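Local coordinates for mannose-6-phosphate isomerase (Helicobacter pylori, PDB 2QH5), which probably transfers GMP from GTP onto mannose 1-phosphate to give GDP-mannose and diphosphate, this chain being the N-terminal nucleotidyltransferase domain of the longer protein, at residues 35-38 / 39-43; 45-48 / 49-52; 63-66 / 67-71; 118-121 / 122-125. All coordinates share one frame; numbering follows the deposited sequence. Where two conformers were deposited one is given.

Interaction 1 (35-38 / 39-43)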
ATOM      1  N   ASP A  35      21.995  -4.720   7.763  1.00109.53           N
ATOM      2  CA  ASP A  35      23.248  -4.615   7.007  1.00112.47           C
ATOM      3  C   ASP A  35      23.402  -3.251   6.331  1.00112.69           C
ATOM      4  O   ASP A  35      23.309  -3.134   5.104  1.00112.06           O
ATOM      5  CB  ASP A  35      23.400  -5.765   5.999  1.00113.85           C
ATOM      6  CG  ASP A  35      24.834  -5.936   5.521  1.00117.70           C
ATOM      7  OD1 ASP A  35      25.730  -6.143   6.370  1.00116.53           O
ATOM      8  OD2 ASP A  35      25.066  -5.865   4.294  1.00120.83           O
ATOM      9  N   HIS A  36      23.610  -2.230   7.161  1.00114.52           N
ATOM     10  CA  HIS A  36      23.779  -0.826   6.740  1.00115.40           C
ATOM     11  C   HIS A  36      22.535  -0.196   6.093  1.00110.87           C
ATOM     12  O   HIS A  36      22.517   1.008   5.824  1.00109.99           O
ATOM     13  CB  HIS A  36      25.011  -0.645   5.830  1.00119.39           C
ATOM     14  CG  HIS A  36      26.262  -1.275   6.363  1.00127.26           C
ATOM     15  ND1 HIS A  36      26.919  -0.802   7.479  1.00131.49           N
ATOM     16  CD2 HIS A  36      26.986  -2.332   5.921  1.00130.63           C
ATOM     17  CE1 HIS A  36      27.987  -1.546   7.708  1.00132.96           C
ATOM     18  NE2 HIS A  36      28.052  -2.480   6.776  1.00132.63           N
ATOM     19  N   LYS A  37      21.501  -1.005   5.858  1.00105.15           N
ATOM     20  CA  LYS A  37      20.310  -0.553   5.139  1.00 97.12           C
ATOM     21  C   LYS A  37      19.041  -0.590   5.992  1.00 93.20           C
ATOM     22  O   LYS A  37      18.933  -1.372   6.941  1.00 94.53           O
ATOM     23  CB  LYS A  37      20.125  -1.351   3.843  1.00 95.16           C
ATOM     24  CG  LYS A  37      21.259  -1.162   2.841  1.00 95.47           C
ATOM     25  CD  LYS A  37      20.815  -1.432   1.412  1.00 96.25           C
ATOM     26  CE  LYS A  37      21.908  -1.053   0.418  1.00 97.32           C
ATOM     27  NZ  LYS A  37      21.436  -1.127  -0.998  1.00 94.60           N
ATOM     28  N   SER A  38      18.092   0.276   5.642  1.00 88.54           N
ATOM     29  CA  SER A  38      16.820   0.377   6.355  0.50 84.22           C
ATOM     30  C   SER A  38      15.702  -0.342   5.607  1.00 82.25           C
ATOM     31  O   SER A  38      15.813  -0.601   4.403  1.00 81.72           O
ATOM     32  CB  SER A  38      16.438   1.845   6.563  0.50 83.25           C
ATOM     33  OG  SER A  38      16.170   2.482   5.326  0.50 77.12           O
ATOM     34  N   LEU A  39      14.629  -0.667   6.328  1.00 77.31           N
ATOM     35  CA  LEU A  39      13.445  -1.287   5.723  1.00 71.97           C
ATOM     36  C   LEU A  39      12.905  -0.431   4.585  1.00 71.50           C
ATOM     37  O   LEU A  39      12.595  -0.947   3.508  1.00 69.98           O
ATOM     38  CB  LEU A  39      12.350  -1.484   6.766  1.00 69.90           C
ATOM     39  CG  LEU A  39      12.519  -2.672   7.703  1.00 65.88           C
ATOM     40  CD1 LEU A  39      11.461  -2.639   8.809  1.00 68.09           C
ATOM     41  CD2 LEU A  39      12.454  -3.969   6.910  1.00 58.14           C
ATOM     42  N   PHE A  40      12.822   0.876   4.842  1.00 67.99           N
ATOM     43  CA  PHE A  40      12.407   1.874   3.865  1.00 64.71           C
ATOM     44  C   PHE A  40      13.194   1.807   2.550  1.00 65.90           C
ATOM     45  O   PHE A  40      12.592   1.717   1.480  1.00 63.58           O
ATOM     46  CB  PHE A  40      12.476   3.287   4.477  1.00 66.02           C
ATOM     47  CG  PHE A  40      12.183   4.392   3.493  1.00 62.78           C
ATOM     48  CD1 PHE A  40      10.873   4.735   3.184  1.00 57.48           C
ATOM     49  CD2 PHE A  40      13.221   5.081   2.873  1.00 54.90           C
ATOM     50  CE1 PHE A  40      10.607   5.735   2.264  1.00 54.55           C
ATOM     51  CE2 PHE A  40      12.958   6.083   1.957  1.00 49.56           C
ATOM     52  CZ  PHE A  40      11.654   6.409   1.649  1.00 59.54           C
ATOM     53  N   GLU A  41      14.525   1.846   2.615  1.00 67.91           N
ATOM     54  CA  GLU A  41      15.325   1.788   1.384  1.00 69.83           C
ATOM     55  C   GLU A  41      15.338   0.402   0.734  1.00 69.49           C
ATOM     56  O   GLU A  41      15.502   0.283  -0.480  1.00 66.99           O
ATOM     57  CB  GLU A  41      16.748   2.304   1.604  1.00 73.11           C
ATOM     58  CG  GLU A  41      17.614   1.457   2.501  1.00 82.71           C
ATOM     59  CD  GLU A  41      19.003   2.034   2.652  1.00 95.78           C
ATOM     60  OE1 GLU A  41      19.271   2.645   3.709  1.00 98.83           O
ATOM     61  OE2 GLU A  41      19.815   1.896   1.706  1.00 97.96           O
ATOM     62  N   LEU A  42      15.152  -0.638   1.543  1.00 70.69           N
ATOM     63  CA  LEU A  42      14.977  -1.991   1.024  1.00 68.16           C
ATOM     64  C   LEU A  42      13.672  -2.095   0.237  1.00 67.84           C
ATOM     65  O   LEU A  42      13.665  -2.596  -0.898  1.00 66.98           O
ATOM     66  CB  LEU A  42      15.000  -3.006   2.168  1.00 69.19           C
ATOM     67  CG  LEU A  42      16.223  -3.906   2.413  1.00 65.19           C
ATOM     68  CD1 LEU A  42      17.451  -3.600   1.528  1.00 51.16           C
ATOM     69  CD2 LEU A  42      16.568  -3.870   3.894  1.00 58.72           C
ATOM     70  N   SER A  43      12.585  -1.604   0.842  1.00 63.22           N
ATOM     71  CA  SER A  43      11.270  -1.549   0.204  1.00 57.02           C
ATOM     72  C   SER A  43      11.273  -0.659  -1.041  1.00 56.49           C
ATOM     73  O   SER A  43      10.599  -0.959  -2.024  1.00 55.42           O
ATOM     74  CB  SER A  43      10.211  -1.055   1.185  1.00 56.14           C
ATOM     75  OG  SER A  43      10.010  -1.967   2.253  1.00 60.60           O
TER
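Ser38 and Glu41 face each other across the start of helix 39-48, and each side chain turns back toward the other's backbone. In the conformer described, Ser38 OG accepts the N-H of Glu41 over 3.2 Å in a nearly straight bond (168° at the hydrogen). In return the Glu41 carboxylate swings round to the backbone of Ser38: its CG sits between its own N and carbonyl carbon (chi1 67°) and the chain then runs straight, which brings OE1 to 3.3 Å from Ser38 N, a weak bond. CG of Glu41 lies against the hydroxyl on the way. The same hydroxyl is also hydrogen-bonded to Glu69 OE2 on helix 63-69, so the cap ties two helices together.

Lys37 passes beside OE2 of this carboxylate. Its extended chain crosses that of Glu41 at about a right angle, with CD 3.5 Å from Glu41 OE2. The charges stay farther apart, NZ to OE2 measuring 4.4 Å, beyond salt-bridge range, so the methylenes make the closer contact. CD of Lys37 also reaches CD1 of Leu42 at 4.0 Å. On the backbone, Leu42 N binds Ser38 O over 2.9 Å and closes the first helical turn, while Leu42 CD2 rests 3.4 Å from the same Ser38 O.

Phe40 leaves the helix in another direction, its ring meeting that of Phe30 and packing on Ala66. Reciprocal bonding between the N-cap serine and the glutamate three residues on is the capping box, here opening a helix of the GT-A nucleotidyltransferase domain.

Interaction 2 (45-48 / 49-52)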
ATOM      1  N   LYS A  45      13.998   0.022  -3.030  1.00 66.99           N
ATOM      2  CA  LYS A  45      14.865  -0.611  -4.031  1.00 72.51           C
ATOM      3  C   LYS A  45      14.175  -1.782  -4.718  1.00 68.03           C
ATOM      4  O   LYS A  45      14.257  -1.930  -5.941  1.00 68.61           O
ATOM      5  CB  LYS A  45      16.172  -1.084  -3.372  1.00 73.82           C
ATOM      6  CG  LYS A  45      17.234  -1.631  -4.328  1.00 81.80           C
ATOM      7  CD  LYS A  45      18.391  -2.287  -3.567  1.00 81.44           C
ATOM      8  CE  LYS A  45      19.525  -2.700  -4.508  1.00 87.91           C
ATOM      9  NZ  LYS A  45      20.615  -3.432  -3.792  1.00 83.70           N
ATOM     10  N   ARG A  46      13.493  -2.598  -3.915  1.00 63.45           N
ATOM     11  CA  ARG A  46      12.818  -3.805  -4.391  1.00 63.11           C
ATOM     12  C   ARG A  46      11.715  -3.533  -5.414  1.00 64.98           C
ATOM     13  O   ARG A  46      11.582  -4.283  -6.380  1.00 66.52           O
ATOM     14  CB  ARG A  46      12.331  -4.634  -3.197  1.00 62.05           C
ATOM     15  CG  ARG A  46      10.897  -5.104  -3.226  1.00 60.72           C
ATOM     16  CD  ARG A  46      10.582  -6.033  -2.050  1.00 66.16           C
ATOM     17  NE  ARG A  46      11.283  -5.688  -0.810  1.00 67.83           N
ATOM     18  CZ  ARG A  46      10.701  -5.199   0.283  1.00 74.12           C
ATOM     19  NH1 ARG A  46       9.390  -4.979   0.317  1.00 70.06           N
ATOM     20  NH2 ARG A  46      11.437  -4.926   1.354  1.00 75.32           N
ATOM     21  N   ASN A  47      10.963  -2.442  -5.227  1.00 61.87           N
ATOM     22  CA  ASN A  47       9.885  -2.074  -6.155  1.00 55.37           C
ATOM     23  C   ASN A  47      10.273  -1.120  -7.275  1.00 57.59           C
ATOM     24  O   ASN A  47       9.586  -1.055  -8.290  1.00 58.35           O
ATOM     25  CB  ASN A  47       8.704  -1.489  -5.399  1.00 51.21           C
ATOM     26  CG  ASN A  47       8.058  -2.489  -4.472  1.00 50.42           C
ATOM     27  OD1 ASN A  47       7.227  -3.293  -4.892  1.00 52.18           O
ATOM     28  ND2 ASN A  47       8.429  -2.440  -3.201  1.00 43.87           N
ATOM     29  N   ALA A  48      11.360  -0.373  -7.097  1.00 63.63           N
ATOM     30  CA  ALA A  48      11.741   0.663  -8.071  1.00 67.58           C
ATOM     31  C   ALA A  48      12.095   0.070  -9.434  1.00 70.22           C
ATOM     32  O   ALA A  48      11.882   0.703 -10.481  1.00 71.32           O
ATOM     33  CB  ALA A  48      12.895   1.506  -7.532  1.00 63.34           C
ATOM     34  N   SER A  49      12.615  -1.157  -9.395  1.00 73.72           N
ATOM     35  CA  SER A  49      13.061  -1.911 -10.564  1.00 75.47           C
ATOM     36  C   SER A  49      11.889  -2.393 -11.419  1.00 76.57           C
ATOM     37  O   SER A  49      12.028  -2.598 -12.631  1.00 77.55           O
ATOM     38  CB  SER A  49      13.850  -3.128 -10.090  1.00 76.30           C
ATOM     39  OG  SER A  49      14.218  -2.983  -8.726  1.00 80.39           O
ATOM     40  N   LEU A  50      10.739  -2.573 -10.770  1.00 73.14           N
ATOM     41  CA  LEU A  50       9.557  -3.159 -11.392  1.00 65.43           C
ATOM     42  C   LEU A  50       8.614  -2.076 -11.905  1.00 65.71           C
ATOM     43  O   LEU A  50       7.578  -2.370 -12.504  1.00 66.28           O
ATOM     44  CB  LEU A  50       8.821  -4.045 -10.375  1.00 60.31           C
ATOM     45  CG  LEU A  50       9.653  -4.859  -9.370  1.00 64.43           C
ATOM     46  CD1 LEU A  50       8.769  -5.586  -8.383  1.00 66.59           C
ATOM     47  CD2 LEU A  50      10.578  -5.852 -10.056  1.00 67.40           C
ATOM     48  N   VAL A  51       8.988  -0.818 -11.689  1.00 65.99           N
ATOM     49  CA  VAL A  51       8.029   0.270 -11.767  1.00 62.45           C
ATOM     50  C   VAL A  51       8.544   1.458 -12.582  1.00 60.89           C
ATOM     51  O   VAL A  51       9.753   1.596 -12.770  1.00 64.33           O
ATOM     52  CB  VAL A  51       7.620   0.665 -10.325  1.00 63.86           C
ATOM     53  CG1 VAL A  51       8.228   1.995  -9.885  1.00 63.16           C
ATOM     54  CG2 VAL A  51       6.135   0.625 -10.171  1.00 63.28           C
ATOM     55  N   ASP A  52       7.632   2.296 -13.075  1.00 62.81           N
ATOM     56  CA  ASP A  52       7.993   3.480 -13.880  1.00 68.87           C
ATOM     57  C   ASP A  52       8.218   4.770 -13.064  1.00 71.94           C
ATOM     58  O   ASP A  52       9.096   5.579 -13.389  1.00 73.45           O
ATOM     59  CB  ASP A  52       6.935   3.750 -14.954  1.00 70.46           C
ATOM     60  CG  ASP A  52       6.809   2.617 -15.951  1.00 80.87           C
ATOM     61  OD1 ASP A  52       7.729   1.771 -16.029  1.00 84.42           O
ATOM     62  OD2 ASP A  52       5.784   2.571 -16.662  1.00 91.12           O
TER
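Leu50 N donates to Asn47 O over 3.1 Å as the chain leaves helix 39-48. The C=O...N angle is only 115° and the donor stands above the carbonyl plane, as is usual in a tight i to i+3 turn. A second bond of the same reach, Val51 N to Ala48 O at 3.5 Å, is weak. Hydrocarbon fills in around these carbonyls: Val51 CB comes within 3.3 Å of Asn47 O, and CG of Leu50 lies 3.6 Å from Arg46 O. Ser49 turns back along the helix, OG standing 3.0 Å from Lys45 O.

The next shell fixes this turn from several sides. The amide of Asn47 has partners at both ends: ND2 is held by Ser43 O one turn earlier, and OD1 makes a probable, unusually short bond with Tyr122 OH. Arg46 NH2 binds His114 O. Leu50 packs on Tyr122, Glu123 and Ile126 of helix 119-134, and Val51 on Ile5, Asn7 and Ile108 of the central sheet.

Chemically, bent or weak backbone bonds close the turn; the apolar branches, and perhaps the buried asparagine amide, probably supply much of its hold where the chain passes into strand 53-59.

Interaction 3 (63-66 / 67-71); sequences YFLA and LEEIK
Leu67 N bonds to Tyr63 O over 2.8 Å, nearly straight along the carbonyl direction, but the later i to i+4 bonds of helix 63-69 are longer and more bent, and Ala66 O is met only weakly, by Glu69 N and Ile70 N.

Tyr63 and Leu67, one turn apart, lie side by side and point the same way. CB of Leu67 stands over one face of the tyrosine ring, and its CD1 lies above the same face at the hydroxyl end, 3.6 Å from Tyr63 CZ and 3.3 Å from OH. With its CG anti to the backbone N (chi1 170°), the ring also presents CD1 above the centre of the Phe64 ring, and it meets Phe81 of strand 78-84 edge to face.

Leu65 and Glu69 run alongside each other in the same manner, Leu65 CD1 being 3.5 Å from Glu69 OE1, with OE2 taken up by Ser38. At the helix end, CG1 of Ile70 sits 3.4 Å from Ala66 O. Helix 63-69 belongs to the beta-alpha-beta unit of strands 53-59 and 78-84, and Ile70 packs on Phe40 of helix 39-48, outside that unit.

The polar groups fare unequally. Tyr63 OH is buried against the CD1 methyl of Leu67 without a partner in the model. The Glu69 carboxylate, near the carbonyl end of its helix and with a methyl against one oxygen, may have a somewhat raised pKa, countered by the serine hydroxyl on the other.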
ATOM      1  N   TYR A  63      10.505  13.841   5.778  1.00 54.56           N
ATOM      2  CA  TYR A  63      10.816  14.009   4.355  1.00 51.65           C
ATOM      3  C   TYR A  63      12.317  13.893   4.097  1.00 54.79           C
ATOM      4  O   TYR A  63      12.757  13.035   3.326  1.00 59.23           O
ATOM      5  CB  TYR A  63      10.273  15.337   3.799  1.00 51.48           C
ATOM      6  CG  TYR A  63      10.793  15.641   2.406  1.00 56.13           C
ATOM      7  CD1 TYR A  63      11.742  16.636   2.187  1.00 60.45           C
ATOM      8  CD2 TYR A  63      10.361  14.906   1.309  1.00 58.61           C
ATOM      9  CE1 TYR A  63      12.234  16.892   0.905  1.00 55.29           C
ATOM     10  CE2 TYR A  63      10.842  15.157   0.036  1.00 51.74           C
ATOM     11  CZ  TYR A  63      11.772  16.148  -0.164  1.00 52.21           C
ATOM     12  OH  TYR A  63      12.237  16.385  -1.436  1.00 51.83           O
ATOM     13  N   PHE A  64      13.097  14.739   4.767  1.00 55.85           N
ATOM     14  CA  PHE A  64      14.538  14.820   4.527  1.00 55.06           C
ATOM     15  C   PHE A  64      15.305  13.591   5.002  1.00 55.77           C
ATOM     16  O   PHE A  64      16.350  13.251   4.440  1.00 57.38           O
ATOM     17  CB  PHE A  64      15.108  16.107   5.126  1.00 55.09           C
ATOM     18  CG  PHE A  64      14.552  17.353   4.494  1.00 45.67           C
ATOM     19  CD1 PHE A  64      15.143  17.894   3.345  1.00 38.71           C
ATOM     20  CD2 PHE A  64      13.421  17.967   5.029  1.00 33.66           C
ATOM     21  CE1 PHE A  64      14.617  19.035   2.751  1.00 24.41           C
ATOM     22  CE2 PHE A  64      12.877  19.111   4.452  1.00 49.39           C
ATOM     23  CZ  PHE A  64      13.479  19.649   3.300  1.00 49.38           C
ATOM     24  N   LEU A  65      14.772  12.925   6.025  1.00 54.14           N
ATOM     25  CA  LEU A  65      15.265  11.614   6.439  1.00 53.18           C
ATOM     26  C   LEU A  65      15.076  10.572   5.317  1.00 55.69           C
ATOM     27  O   LEU A  65      16.018   9.857   4.951  1.00 59.35           O
ATOM     28  CB  LEU A  65      14.564  11.178   7.735  1.00 56.62           C
ATOM     29  CG  LEU A  65      14.960   9.859   8.404  1.00 53.41           C
ATOM     30  CD1 LEU A  65      16.464   9.762   8.560  1.00 61.42           C
ATOM     31  CD2 LEU A  65      14.275   9.738   9.754  1.00 48.99           C
ATOM     32  N   ALA A  66      13.862  10.511   4.769  1.00 54.01           N
ATOM     33  CA  ALA A  66      13.531   9.611   3.676  1.00 55.21           C
ATOM     34  C   ALA A  66      14.384   9.886   2.433  1.00 60.55           C
ATOM     35  O   ALA A  66      14.970   8.968   1.853  1.00 57.97           O
ATOM     36  CB  ALA A  66      12.057   9.733   3.342  1.00 54.10           C
ATOM     37  N   LEU A  67      14.457  11.159   2.049  1.00 64.34           N
ATOM     38  CA  LEU A  67      15.172  11.588   0.854  1.00 69.87           C
ATOM     39  C   LEU A  67      16.662  11.274   0.968  1.00 74.12           C
ATOM     40  O   LEU A  67      17.322  10.983  -0.032  1.00 77.17           O
ATOM     41  CB  LEU A  67      14.969  13.087   0.646  1.00 68.08           C
ATOM     42  CG  LEU A  67      14.740  13.698  -0.739  1.00 71.07           C
ATOM     43  CD1 LEU A  67      15.160  15.157  -0.684  1.00 69.27           C
ATOM     44  CD2 LEU A  67      15.468  12.985  -1.878  1.00 69.12           C
ATOM     45  N   GLU A  68      17.178  11.322   2.194  1.00 78.09           N
ATOM     46  CA  GLU A  68      18.580  11.013   2.462  1.00 83.59           C
ATOM     47  C   GLU A  68      18.896   9.540   2.225  1.00 82.79           C
ATOM     48  O   GLU A  68      19.956   9.205   1.691  1.00 85.33           O
ATOM     49  CB  GLU A  68      18.941  11.394   3.900  1.00 84.31           C
ATOM     50  CG  GLU A  68      20.433  11.513   4.174  1.00 88.54           C
ATOM     51  CD  GLU A  68      20.721  12.138   5.528  1.00 91.80           C
ATOM     52  OE1 GLU A  68      21.210  13.288   5.554  1.00 98.73           O
ATOM     53  OE2 GLU A  68      20.441  11.490   6.562  1.00 98.22           O
ATOM     54  N   GLU A  69      17.969   8.668   2.616  1.00 83.12           N
ATOM     55  CA  GLU A  69      18.197   7.224   2.578  1.00 80.94           C
ATOM     56  C   GLU A  69      18.075   6.597   1.195  1.00 82.05           C
ATOM     57  O   GLU A  69      18.517   5.469   0.980  1.00 82.69           O
ATOM     58  CB  GLU A  69      17.286   6.516   3.573  1.00 75.43           C
ATOM     59  CG  GLU A  69      17.814   6.607   4.980  1.00 77.53           C
ATOM     60  CD  GLU A  69      16.866   6.038   6.006  1.00 78.36           C
ATOM     61  OE1 GLU A  69      16.865   6.546   7.143  1.00 77.16           O
ATOM     62  OE2 GLU A  69      16.120   5.092   5.682  1.00 83.46           O
ATOM     63  N   ILE A  70      17.477   7.330   0.263  1.00 86.92           N
ATOM     64  CA  ILE A  70      17.350   6.866  -1.114  1.00 92.45           C
ATOM     65  C   ILE A  70      18.081   7.778  -2.102  1.00 97.94           C
ATOM     66  O   ILE A  70      17.719   7.853  -3.277  1.00 99.17           O
ATOM     67  CB  ILE A  70      15.864   6.686  -1.546  1.00 91.65           C
ATOM     68  CG1 ILE A  70      15.079   7.990  -1.386  1.00 92.79           C
ATOM     69  CG2 ILE A  70      15.214   5.559  -0.759  1.00 87.95           C
ATOM     70  CD1 ILE A  70      13.928   8.130  -2.356  1.00 95.07           C
ATOM     71  N   LYS A  71      19.116   8.461  -1.622  1.00103.29           N
ATOM     72  CA  LYS A  71      19.927   9.321  -2.479  1.00106.96           C
ATOM     73  C   LYS A  71      20.783   8.485  -3.431  1.00108.34           C
ATOM     74  O   LYS A  71      20.977   8.857  -4.590  1.00108.09           O
ATOM     75  CB  LYS A  71      20.798  10.262  -1.638  1.00108.61           C
ATOM     76  CG  LYS A  71      21.441  11.427  -2.406  1.00109.94           C
ATOM     77  CD  LYS A  71      20.441  12.535  -2.744  1.00108.50           C
ATOM     78  CE  LYS A  71      19.941  12.443  -4.185  1.00106.87           C
ATOM     79  NZ  LYS A  71      18.862  13.433  -4.469  1.00104.29           N
TER

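Interaction 4 (118-121 / 122-125)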
ATOM      1  N   ASP A 118      13.392 -13.401  -0.489  1.00 96.31           N
ATOM      2  CA  ASP A 118      13.337 -14.033  -1.806  1.00 95.26           C
ATOM      3  C   ASP A 118      12.773 -13.031  -2.807  1.00 92.25           C
ATOM      4  O   ASP A 118      11.561 -12.857  -2.909  1.00 92.87           O
ATOM      5  CB  ASP A 118      12.501 -15.319  -1.777  1.00 97.24           C
ATOM      6  CG  ASP A 118      12.757 -16.219  -2.985  1.00102.58           C
ATOM      7  OD1 ASP A 118      12.901 -17.443  -2.782  1.00105.00           O
ATOM      8  OD2 ASP A 118      12.817 -15.717  -4.132  1.00102.25           O
ATOM      9  N   LEU A 119      13.667 -12.376  -3.538  1.00 90.27           N
ATOM     10  CA  LEU A 119      13.287 -11.306  -4.452  1.00 88.43           C
ATOM     11  C   LEU A 119      12.739 -11.834  -5.778  1.00 88.11           C
ATOM     12  O   LEU A 119      12.043 -11.116  -6.499  1.00 87.66           O
ATOM     13  CB  LEU A 119      14.473 -10.364  -4.679  1.00 90.16           C
ATOM     14  CG  LEU A 119      14.180  -8.979  -5.269  1.00 94.56           C
ATOM     15  CD1 LEU A 119      14.833  -7.875  -4.442  1.00 96.96           C
ATOM     16  CD2 LEU A 119      14.596  -8.904  -6.740  1.00 95.88           C
ATOM     17  N   GLN A 120      13.052 -13.085  -6.101  1.00 90.26           N
ATOM     18  CA  GLN A 120      12.554 -13.694  -7.335  1.00 89.65           C
ATOM     19  C   GLN A 120      11.097 -14.126  -7.180  1.00 84.96           C
ATOM     20  O   GLN A 120      10.285 -13.936  -8.087  1.00 82.46           O
ATOM     21  CB  GLN A 120      13.437 -14.870  -7.776  1.00 92.69           C
ATOM     22  CG  GLN A 120      13.235 -15.282  -9.238  1.00 99.96           C
ATOM     23  CD  GLN A 120      13.235 -14.092 -10.192  1.00103.88           C
ATOM     24  OE1 GLN A 120      14.223 -13.364 -10.296  1.00106.66           O
ATOM     25  NE2 GLN A 120      12.119 -13.891 -10.889  1.00103.14           N
ATOM     26  N   ALA A 121      10.780 -14.693  -6.018  1.00 80.23           N
ATOM     27  CA  ALA A 121       9.412 -15.058  -5.668  1.00 81.16           C
ATOM     28  C   ALA A 121       8.525 -13.817  -5.516  1.00 83.38           C
ATOM     29  O   ALA A 121       7.310 -13.875  -5.763  1.00 85.05           O
ATOM     30  CB  ALA A 121       9.401 -15.877  -4.390  1.00 80.41           C
ATOM     31  N   TYR A 122       9.143 -12.706  -5.105  1.00 80.53           N
ATOM     32  CA  TYR A 122       8.471 -11.412  -5.024  1.00 74.68           C
ATOM     33  C   TYR A 122       8.116 -10.902  -6.410  1.00 72.06           C
ATOM     34  O   TYR A 122       6.989 -10.481  -6.651  1.00 70.92           O
ATOM     35  CB  TYR A 122       9.353 -10.376  -4.319  1.00 75.46           C
ATOM     36  CG  TYR A 122       8.674  -9.032  -4.158  1.00 78.28           C
ATOM     37  CD1 TYR A 122       7.774  -8.812  -3.121  1.00 79.20           C
ATOM     38  CD2 TYR A 122       8.919  -7.984  -5.051  1.00 76.56           C
ATOM     39  CE1 TYR A 122       7.137  -7.599  -2.971  1.00 80.74           C
ATOM     40  CE2 TYR A 122       8.282  -6.761  -4.909  1.00 76.50           C
ATOM     41  CZ  TYR A 122       7.393  -6.576  -3.863  1.00 78.43           C
ATOM     42  OH  TYR A 122       6.752  -5.371  -3.691  1.00 75.41           O
ATOM     43  N   GLU A 123       9.092 -10.947  -7.308  1.00 70.26           N
ATOM     44  CA  GLU A 123       8.960 -10.415  -8.659  1.00 74.94           C
ATOM     45  C   GLU A 123       7.906 -11.165  -9.471  1.00 76.79           C
ATOM     46  O   GLU A 123       7.220 -10.568 -10.309  1.00 77.36           O
ATOM     47  CB  GLU A 123      10.316 -10.504  -9.351  1.00 77.42           C
ATOM     48  CG  GLU A 123      10.538  -9.529 -10.479  1.00 86.76           C
ATOM     49  CD  GLU A 123      12.007  -9.145 -10.617  1.00 96.72           C
ATOM     50  OE1 GLU A 123      12.767  -9.335  -9.638  1.00100.52           O
ATOM     51  OE2 GLU A 123      12.399  -8.647 -11.696  1.00 97.87           O
ATOM     52  N   ASN A 124       7.796 -12.471  -9.210  1.00 80.11           N
ATOM     53  CA  ASN A 124       6.812 -13.352  -9.858  1.00 79.82           C
ATOM     54  C   ASN A 124       5.386 -13.001  -9.449  1.00 76.95           C
ATOM     55  O   ASN A 124       4.510 -12.823 -10.308  1.00 76.18           O
ATOM     56  CB  ASN A 124       7.087 -14.826  -9.516  1.00 82.32           C
ATOM     57  CG  ASN A 124       8.385 -15.352 -10.125  1.00 81.71           C
ATOM     58  OD1 ASN A 124       8.785 -14.960 -11.224  1.00 84.47           O
ATOM     59  ND2 ASN A 124       9.045 -16.257  -9.406  1.00 74.55           N
ATOM     60  N   ALA A 125       5.174 -12.909  -8.132  1.00 71.05           N
ATOM     61  CA  ALA A 125       3.898 -12.494  -7.537  1.00 68.33           C
ATOM     62  C   ALA A 125       3.431 -11.124  -8.033  1.00 67.32           C
ATOM     63  O   ALA A 125       2.234 -10.912  -8.250  1.00 65.48           O
ATOM     64  CB  ALA A 125       3.989 -12.509  -6.017  1.00 62.97           C
TER
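Asp118 O accepts Tyr122 N over 3.3 Å in the first turn of helix 119-134, whose N-cap is Asp118 itself. Its carboxylate folds over the helix start, where OD2 takes the N-H of Ala121 at 3.0 Å in a fairly straight bond (165°) and that of Gln120 only weakly. Ala121 N meets OD2 from above the carboxylate plane. The exposed amide hydrogens of the first turn thus gain an acceptor, and the negative charge would be favoured by the positive end of the helix. A backbone bond from Asp118 ties this end to Ala264, late in the modelled chain.

Leu119 follows, its O receiving Glu123 N. Its side chain crosses that of Glu123 obliquely, so that methyl CD2 comes 3.5 Å from Glu123 OE1. Tyr122 CB lies next to Leu119 O, but the ring leaves in another direction, with CG anti to the backbone N (chi1 -178°), and packs on Ile116, its hydroxyl partnered by Asn47 of helix 39-48.

Gln120 O accepts Asn124 N at 3.1 Å. Asn124 ND2 folds back to 2.9 Å from the same Gln120 O, at an angle too poor for a hydrogen bond. The glutamine chain bends at chi2 toward Asn124 on the exposed side of the helix, and the two amide planes meet 55° apart, Gln120 NE2 standing 3.5 Å from Asn124 OD1.

Ala121, the last of this run, offers its O to Ala125 N in a weak bond, and methyl CB of Ala125 lies 3.6 Å from that Ala121 O.

Overall arrangement
Interactions 1 and 2 are the two ends of helix 39-48, and each reaches a different neighbour. At its start, interaction 1 joins interaction 3 through a serine-glutamate bond and the packing of Phe40; at its end, interaction 2 meets interaction 4 through a probable asparagine-tyrosine bond and Leu50. Interactions 3 and 4 stay apart, their centres about 26 Å from each other. All four are partly buried: the buried Asn47 and Glu69 join the contacts, while Lys45, Ser49, Glu68, Gln120 and Asn124 lie at the surface. Interactions 1 and 4 are helix starts, capped by a serine hydroxyl and an aspartate carboxylate respectively, whereas interactions 2 and 3 include helix ends with weak, bent backbone bonds.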